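Local atomic coordinates of alanine racemase (Corynebacterium glutamicum, PDB entry 2DY3), a protein that binds pyridoxal-5'-phosphate and, as a member of the alanine racemase family, joins an N-terminal TIM-barrel domain to a mainly beta C-terminal domain. Residues 48-53 / 71-76; 119-124 / 139-144; 201-206 / 221-226. One frame throughout, in Å; residues are numbered along the deposited sequence.

In the fold
All three contacts fall within the N-terminal TIM-barrel domain and follow one another along the chain without overlapping. Contacts 1 and 2 both pack elements around the parallel sheet: contact 1 between the end of helix 42-50 and the loop that leads into strand 76-81, and contact 2 between helix 134-146 and strand 117-122, inside one beta-alpha-beta unit with strand 150-156. Contact 3 comes last, between the end of helix 199-202 and the 221-226 loop, with strand 212-213 of the parallel sheet between its segments. Their centres are 23 to 29 Å apart and none touches another. The side chain of P224 is about 6 Å from the pyridoxal-5'-phosphate, that of I123 in contact 2 about 11 Å.

Contact 1: residues 48-53 / 71-76; sequences VIAAHG and IGISQE
The backbones of A50 and I73 stand 7.4 Å apart from CA to CA, and A50 turns its methyl group toward the loop between helix 62-70 and strand 76-81. That single carbon carries the contact from the 48-53 side. Its nearest neighbour is the amide oxygen of Q75, with A50 CB 3.8 Å from Q75 OE1; this is packing, and no hydrogen bond crosses between the segments. The side chain of Q75 leaves its CA toward A50; the bend at chi2 (65°) leaves CD on the A50 side, and OE1 points back toward I73, beside the methyl. The second neighbour is I73, whose CD1 comes within 4.1 Å of A50 CB. F57 on strand 56-59 touches both A50 and I73, so the pair sits over the sheet, while R69 hydrogen-bonds the carbonyl oxygens of I73 and Q75.

A50 opens a type I beta turn that runs to G53, and H52 ND1 bonds V48 O at 2.9 Å, nearly straight at 167° and in the plane of the imidazole ring. On the other side G72, with positive phi, closes helix 62-70 in a Schellman motif. The last turn of helix 42-50 thus packs on the loop between helix 62-70 and strand 76-81, next to strand 56-59: successive beta-alpha units of the TIM barrel, side by side.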
# COMPACT_ATOMS: atom_id res chain seq x y z
N VAL B 48 -5.40 -18.35 13.84
CA VAL B 48 -4.81 -18.31 15.17
C VAL B 48 -5.78 -17.68 16.14
O VAL B 48 -5.99 -18.17 17.26
CB VAL B 48 -3.49 -17.52 15.16
CG1 VAL B 48 -3.03 -17.28 16.59
CG2 VAL B 48 -2.42 -18.30 14.39
N ILE B 49 -6.41 -16.59 15.72
CA ILE B 49 -7.37 -15.91 16.56
C ILE B 49 -8.55 -16.83 16.85
O ILE B 49 -9.12 -16.82 17.95
CB ILE B 49 -7.88 -14.62 15.91
CG1 ILE B 49 -6.75 -13.59 15.88
CG2 ILE B 49 -9.08 -14.09 16.65
CD1 ILE B 49 -7.14 -12.26 15.28
N ALA B 50 -8.92 -17.63 15.85
CA ALA B 50 -10.04 -18.54 16.00
C ALA B 50 -9.71 -19.63 17.01
O ALA B 50 -10.53 -19.99 17.86
CB ALA B 50 -10.39 -19.17 14.65
N ALA B 51 -8.49 -20.15 16.92
CA ALA B 51 -8.03 -21.21 17.80
C ALA B 51 -7.84 -20.76 19.24
O ALA B 51 -7.56 -21.58 20.11
CB ALA B 51 -6.73 -21.80 17.26
N HIS B 52 -8.00 -19.47 19.51
CA HIS B 52 -7.83 -19.00 20.88
C HIS B 52 -9.02 -18.30 21.53
O HIS B 52 -8.84 -17.52 22.46
CB HIS B 52 -6.58 -18.13 21.00
CG HIS B 52 -5.31 -18.91 20.91
ND1 HIS B 52 -4.70 -19.21 19.70
CD2 HIS B 52 -4.59 -19.57 21.85
CE1 HIS B 52 -3.67 -20.01 19.91
NE2 HIS B 52 -3.58 -20.24 21.21
N GLY B 53 -10.22 -18.58 21.04
CA GLY B 53 -11.38 -17.99 21.67
C GLY B 53 -12.33 -17.11 20.89
O GLY B 53 -13.47 -16.92 21.33
N ILE B 71 -10.50 -19.68 3.97
CA ILE B 71 -9.43 -20.25 4.77
C ILE B 71 -9.94 -21.25 5.81
O ILE B 71 -9.16 -21.89 6.51
CB ILE B 71 -8.59 -19.17 5.48
CG1 ILE B 71 -9.45 -18.39 6.47
CG2 ILE B 71 -7.99 -18.22 4.45
CD1 ILE B 71 -8.70 -17.28 7.17
N GLY B 72 -11.26 -21.37 5.92
CA GLY B 72 -11.82 -22.33 6.85
C GLY B 72 -12.44 -21.79 8.12
O GLY B 72 -12.82 -22.57 9.00
N ILE B 73 -12.52 -20.47 8.24
CA ILE B 73 -13.12 -19.88 9.43
C ILE B 73 -14.58 -20.33 9.44
O ILE B 73 -15.31 -20.10 8.47
CB ILE B 73 -13.07 -18.34 9.38
CG1 ILE B 73 -11.61 -17.86 9.40
CG2 ILE B 73 -13.86 -17.76 10.55
CD1 ILE B 73 -10.86 -18.26 10.65
N SER B 74 -15.00 -20.97 10.52
CA SER B 74 -16.37 -21.45 10.64
C SER B 74 -17.17 -20.62 11.63
O SER B 74 -18.36 -20.85 11.82
CB SER B 74 -16.38 -22.93 11.06
OG SER B 74 -15.69 -23.11 12.29
N GLN B 75 -16.52 -19.66 12.28
CA GLN B 75 -17.22 -18.81 13.23
C GLN B 75 -18.14 -17.82 12.50
O GLN B 75 -18.06 -17.63 11.29
CB GLN B 75 -16.23 -18.00 14.07
CG GLN B 75 -15.47 -18.76 15.16
CD GLN B 75 -14.54 -19.82 14.60
OE1 GLN B 75 -13.95 -19.65 13.53
NE2 GLN B 75 -14.38 -20.92 15.33
N GLU B 76 -19.02 -17.19 13.28
CA GLU B 76 -19.94 -16.18 12.78
C GLU B 76 -19.08 -15.08 12.13
O GLU B 76 -18.06 -14.68 12.68
CB GLU B 76 -20.71 -15.61 13.97
CG GLU B 76 -21.71 -14.53 13.66
CD GLU B 76 -22.37 -14.00 14.93
OE1 GLU B 76 -22.80 -14.83 15.76
OE2 GLU B 76 -22.47 -12.77 15.09

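Contact 2: residues 119-124 / 139-144; sequences VSIKID and GVFSAL
I121 CD1 is the hub, lying 3.6 Å from F141 CE1 and almost as near to F141 CD1. It meets that side of the phenyl ring at a slant. The same methyl reaches tip to tip toward L144, with I121 CD1 4.0 Å from L144 CD1, so one strand residue touches two helix residues three positions apart. The extended chain of I121 explains this reach: CG1 lies beside the backbone N, chi2 is close to 180° (174°), and CD1 is carried straight out toward the helix, while CG2 turns to the ring as well and stands 4.2 Å from F141 CE1. I123 completes the set from further along the segment. Its CD1 arrives at the edge of the ring, near the ring plane, 4.2 Å from F141 CZ, and the two side chains cross at about a right angle.

Strand 117-122, helix 134-146 and strand 150-156 make up one beta-alpha-beta unit of the barrel, and this contact is where its first strand and its helix pack together. All four touching residues are buried, and the interface is wholly apolar.

The next shell comes from three elements. M155 on strand 150-156 touches F141, as do L183 and A184 of helix 169-186; F177 and A180 of that helix pack on I123. I110 of helix 103-110 meets L144. The strand itself is held on both flanks by backbone hydrogen bonds, V119 and I121 to strand 150-156 and S120 to strand 97-100. Beyond I123, whose carbonyl oxygen is bonded by T157 OG1, the carboxylate of D124 receives the backbone N-H groups of G126 and H128 on OD1 and forms a salt bridge through OD2 with K246 of the second subunit.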
# COMPACT_ATOMS: atom_id res chain seq x y z
N VAL B 119 -28.86 -11.02 9.36
CA VAL B 119 -28.50 -9.62 9.19
C VAL B 119 -28.29 -8.93 10.53
O VAL B 119 -28.80 -9.37 11.57
CB VAL B 119 -29.58 -8.83 8.40
CG1 VAL B 119 -29.82 -9.44 7.04
CG2 VAL B 119 -30.87 -8.79 9.20
N SER B 120 -27.52 -7.85 10.51
CA SER B 120 -27.27 -7.06 11.70
C SER B 120 -27.53 -5.63 11.27
O SER B 120 -26.97 -5.17 10.27
CB SER B 120 -25.83 -7.24 12.18
OG SER B 120 -25.59 -6.43 13.32
N ILE B 121 -28.38 -4.92 11.99
CA ILE B 121 -28.70 -3.55 11.61
C ILE B 121 -27.63 -2.56 12.06
O ILE B 121 -27.38 -2.42 13.26
CB ILE B 121 -30.05 -3.09 12.19
CG1 ILE B 121 -31.14 -4.13 11.92
CG2 ILE B 121 -30.46 -1.78 11.55
CD1 ILE B 121 -32.46 -3.81 12.59
N LYS B 122 -27.00 -1.90 11.10
CA LYS B 122 -26.00 -0.90 11.42
C LYS B 122 -26.78 0.38 11.72
O LYS B 122 -27.53 0.87 10.87
CB LYS B 122 -25.04 -0.67 10.25
CG LYS B 122 -24.05 0.46 10.50
CD LYS B 122 -23.00 0.54 9.41
CE LYS B 122 -22.16 1.80 9.55
NZ LYS B 122 -21.44 1.84 10.83
N ILE B 123 -26.59 0.91 12.92
CA ILE B 123 -27.30 2.11 13.33
C ILE B 123 -26.48 3.39 13.26
O ILE B 123 -25.37 3.45 13.78
CB ILE B 123 -27.81 1.98 14.78
CG1 ILE B 123 -28.84 0.84 14.88
CG2 ILE B 123 -28.42 3.31 15.24
CD1 ILE B 123 -30.08 1.05 14.02
N ASP B 124 -27.02 4.40 12.59
CA ASP B 124 -26.35 5.69 12.51
C ASP B 124 -26.75 6.34 13.83
O ASP B 124 -27.85 6.85 13.96
CB ASP B 124 -26.89 6.52 11.34
CG ASP B 124 -26.34 7.94 11.32
OD1 ASP B 124 -25.84 8.41 12.37
OD2 ASP B 124 -26.41 8.60 10.26
N GLY B 139 -39.41 2.58 9.58
CA GLY B 139 -39.65 1.84 8.35
C GLY B 139 -38.83 0.57 8.22
O GLY B 139 -39.37 -0.49 7.90
N VAL B 140 -37.53 0.67 8.47
CA VAL B 140 -36.62 -0.46 8.38
C VAL B 140 -36.95 -1.60 9.35
O VAL B 140 -36.96 -2.77 8.96
CB VAL B 140 -35.15 -0.03 8.60
CG1 VAL B 140 -34.27 -1.26 8.73
CG2 VAL B 140 -34.68 0.84 7.43
N PHE B 141 -37.21 -1.28 10.61
CA PHE B 141 -37.53 -2.33 11.57
C PHE B 141 -38.84 -3.00 11.16
O PHE B 141 -38.97 -4.22 11.22
CB PHE B 141 -37.66 -1.78 13.00
CG PHE B 141 -36.41 -1.09 13.52
CD1 PHE B 141 -35.17 -1.33 12.94
CD2 PHE B 141 -36.48 -0.23 14.60
CE1 PHE B 141 -34.03 -0.72 13.44
CE2 PHE B 141 -35.34 0.39 15.11
CZ PHE B 141 -34.11 0.14 14.53
N SER B 142 -39.80 -2.20 10.73
CA SER B 142 -41.09 -2.73 10.32
C SER B 142 -40.95 -3.66 9.13
O SER B 142 -41.54 -4.74 9.09
CB SER B 142 -42.04 -1.59 9.96
OG SER B 142 -43.28 -2.09 9.51
N ALA B 143 -40.14 -3.25 8.16
CA ALA B 143 -39.92 -4.05 6.96
C ALA B 143 -39.22 -5.37 7.27
O ALA B 143 -39.66 -6.42 6.80
CB ALA B 143 -39.10 -3.25 5.95
N LEU B 144 -38.14 -5.32 8.04
CA LEU B 144 -37.40 -6.53 8.37
C LEU B 144 -38.22 -7.50 9.24
O LEU B 144 -38.10 -8.72 9.11
CB LEU B 144 -36.08 -6.17 9.06
CG LEU B 144 -35.12 -5.35 8.18
CD1 LEU B 144 -33.94 -4.84 9.01
CD2 LEU B 144 -34.63 -6.20 7.00

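Contact 3: residues 201-206 / 221-226; sequences AFLTRS and GLEPVA
L203 reaches across to P224 and E223 from just beyond the end of helix 199-202. Its CB points toward the 221-226 loop, and CG stands beside the backbone N, opposite the carbonyl carbon (chi1 -63°). From CG the chain runs on straight, chi2 179°, to CD1, the atom that makes the contact. CD1 presses on the proline ring, 3.5 Å from P224 CD and 3.9 Å from P224 CG, with the two side chains at about a right angle. The same methyl lies 3.7 Å from E223 OE1, again crossing at about a right angle. That oxygen is a hydrogen-bond partner of H230 ND1, so the methyl meets a carboxylate oxygen whose hydrogen bond is made elsewhere. A bend at chi2 in E223 (-67°) brings OE1 round to L203.

Behind L203, A201 O takes the backbone N-H groups of both T204 and R205 as the helix ends. M23 of helix 10-24 also packs on L203. P224 also touches S199 and P200 of helix 199-202, and L217, all three of them in the pyridoxal-5'-phosphate pocket, so the contact sets the loop leading to strand 236-247 against the short helix 199-202, beside helix 10-24.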
# COMPACT_ATOMS: atom_id res chain seq x y z
N ALA B 201 -13.00 1.76 23.23
CA ALA B 201 -14.14 1.66 24.13
C ALA B 201 -14.06 0.38 24.98
O ALA B 201 -14.28 0.42 26.19
CB ALA B 201 -15.44 1.67 23.33
N PHE B 202 -13.74 -0.74 24.34
CA PHE B 202 -13.63 -2.02 25.02
C PHE B 202 -12.61 -2.00 26.16
O PHE B 202 -12.87 -2.53 27.23
CB PHE B 202 -13.23 -3.12 24.02
CG PHE B 202 -12.99 -4.47 24.65
CD1 PHE B 202 -13.99 -5.09 25.38
CD2 PHE B 202 -11.78 -5.12 24.47
CE1 PHE B 202 -13.78 -6.35 25.94
CE2 PHE B 202 -11.56 -6.37 25.02
CZ PHE B 202 -12.56 -6.99 25.75
N LEU B 203 -11.46 -1.39 25.91
CA LEU B 203 -10.41 -1.33 26.92
C LEU B 203 -10.64 -0.25 27.98
O LEU B 203 -9.75 0.03 28.77
CB LEU B 203 -9.05 -1.10 26.26
CG LEU B 203 -8.51 -2.17 25.30
CD1 LEU B 203 -7.16 -1.72 24.75
CD2 LEU B 203 -8.36 -3.50 26.03
N THR B 204 -11.83 0.36 27.99
CA THR B 204 -12.12 1.40 28.98
C THR B 204 -13.58 1.55 29.40
O THR B 204 -13.88 2.27 30.34
CB THR B 204 -11.64 2.78 28.48
OG1 THR B 204 -11.88 3.76 29.50
CG2 THR B 204 -12.40 3.19 27.23
N ARG B 205 -14.48 0.87 28.70
CA ARG B 205 -15.91 0.95 29.02
C ARG B 205 -16.52 -0.44 29.14
O ARG B 205 -17.17 -0.93 28.21
CB ARG B 205 -16.65 1.74 27.93
CG ARG B 205 -16.31 3.22 27.87
CD ARG B 205 -16.76 3.94 29.13
NE ARG B 205 -18.22 4.01 29.24
CZ ARG B 205 -18.98 4.87 28.57
NH1 ARG B 205 -18.44 5.74 27.73
NH2 ARG B 205 -20.30 4.86 28.75
N SER B 206 -16.32 -1.08 30.29
CA SER B 206 -16.86 -2.41 30.50
C SER B 206 -18.38 -2.36 30.58
O SER B 206 -19.06 -3.37 30.41
CB SER B 206 -16.29 -3.02 31.79
OG SER B 206 -16.78 -4.33 31.98
N GLY B 221 -1.76 -6.27 19.16
CA GLY B 221 -0.88 -5.80 20.22
C GLY B 221 -0.62 -4.32 20.34
O GLY B 221 0.38 -3.92 20.95
N LEU B 222 -1.49 -3.48 19.79
CA LEU B 222 -1.30 -2.04 19.87
C LEU B 222 -2.34 -1.39 20.78
O LEU B 222 -3.49 -1.79 20.78
CB LEU B 222 -1.36 -1.44 18.46
CG LEU B 222 -0.45 -2.04 17.39
CD1 LEU B 222 -0.80 -1.47 16.02
CD2 LEU B 222 1.01 -1.76 17.73
N GLU B 223 -1.91 -0.39 21.54
CA GLU B 223 -2.80 0.33 22.47
C GLU B 223 -3.49 1.51 21.79
O GLU B 223 -2.84 2.36 21.17
CB GLU B 223 -2.01 0.83 23.68
CG GLU B 223 -1.50 -0.25 24.63
CD GLU B 223 -2.62 -0.99 25.35
OE1 GLU B 223 -3.74 -0.44 25.43
OE2 GLU B 223 -2.38 -2.11 25.84
N PRO B 224 -4.82 1.56 21.89
CA PRO B 224 -5.68 2.61 21.32
C PRO B 224 -5.55 3.96 22.02
O PRO B 224 -5.67 5.00 21.38
CB PRO B 224 -7.09 2.03 21.46
CG PRO B 224 -6.85 0.54 21.54
CD PRO B 224 -5.64 0.46 22.41
N VAL B 225 -5.33 3.93 23.32
CA VAL B 225 -5.21 5.15 24.11
C VAL B 225 -3.89 5.27 24.85
O VAL B 225 -3.46 4.34 25.54
CB VAL B 225 -6.35 5.24 25.14
CG1 VAL B 225 -6.41 3.97 25.95
CG2 VAL B 225 -6.14 6.44 26.05
N ALA B 226 -3.23 6.41 24.69
CA ALA B 226 -1.95 6.65 25.33
C ALA B 226 -2.09 6.61 26.85
O ALA B 226 -3.05 7.14 27.41
CB ALA B 226 -1.39 8.00 24.90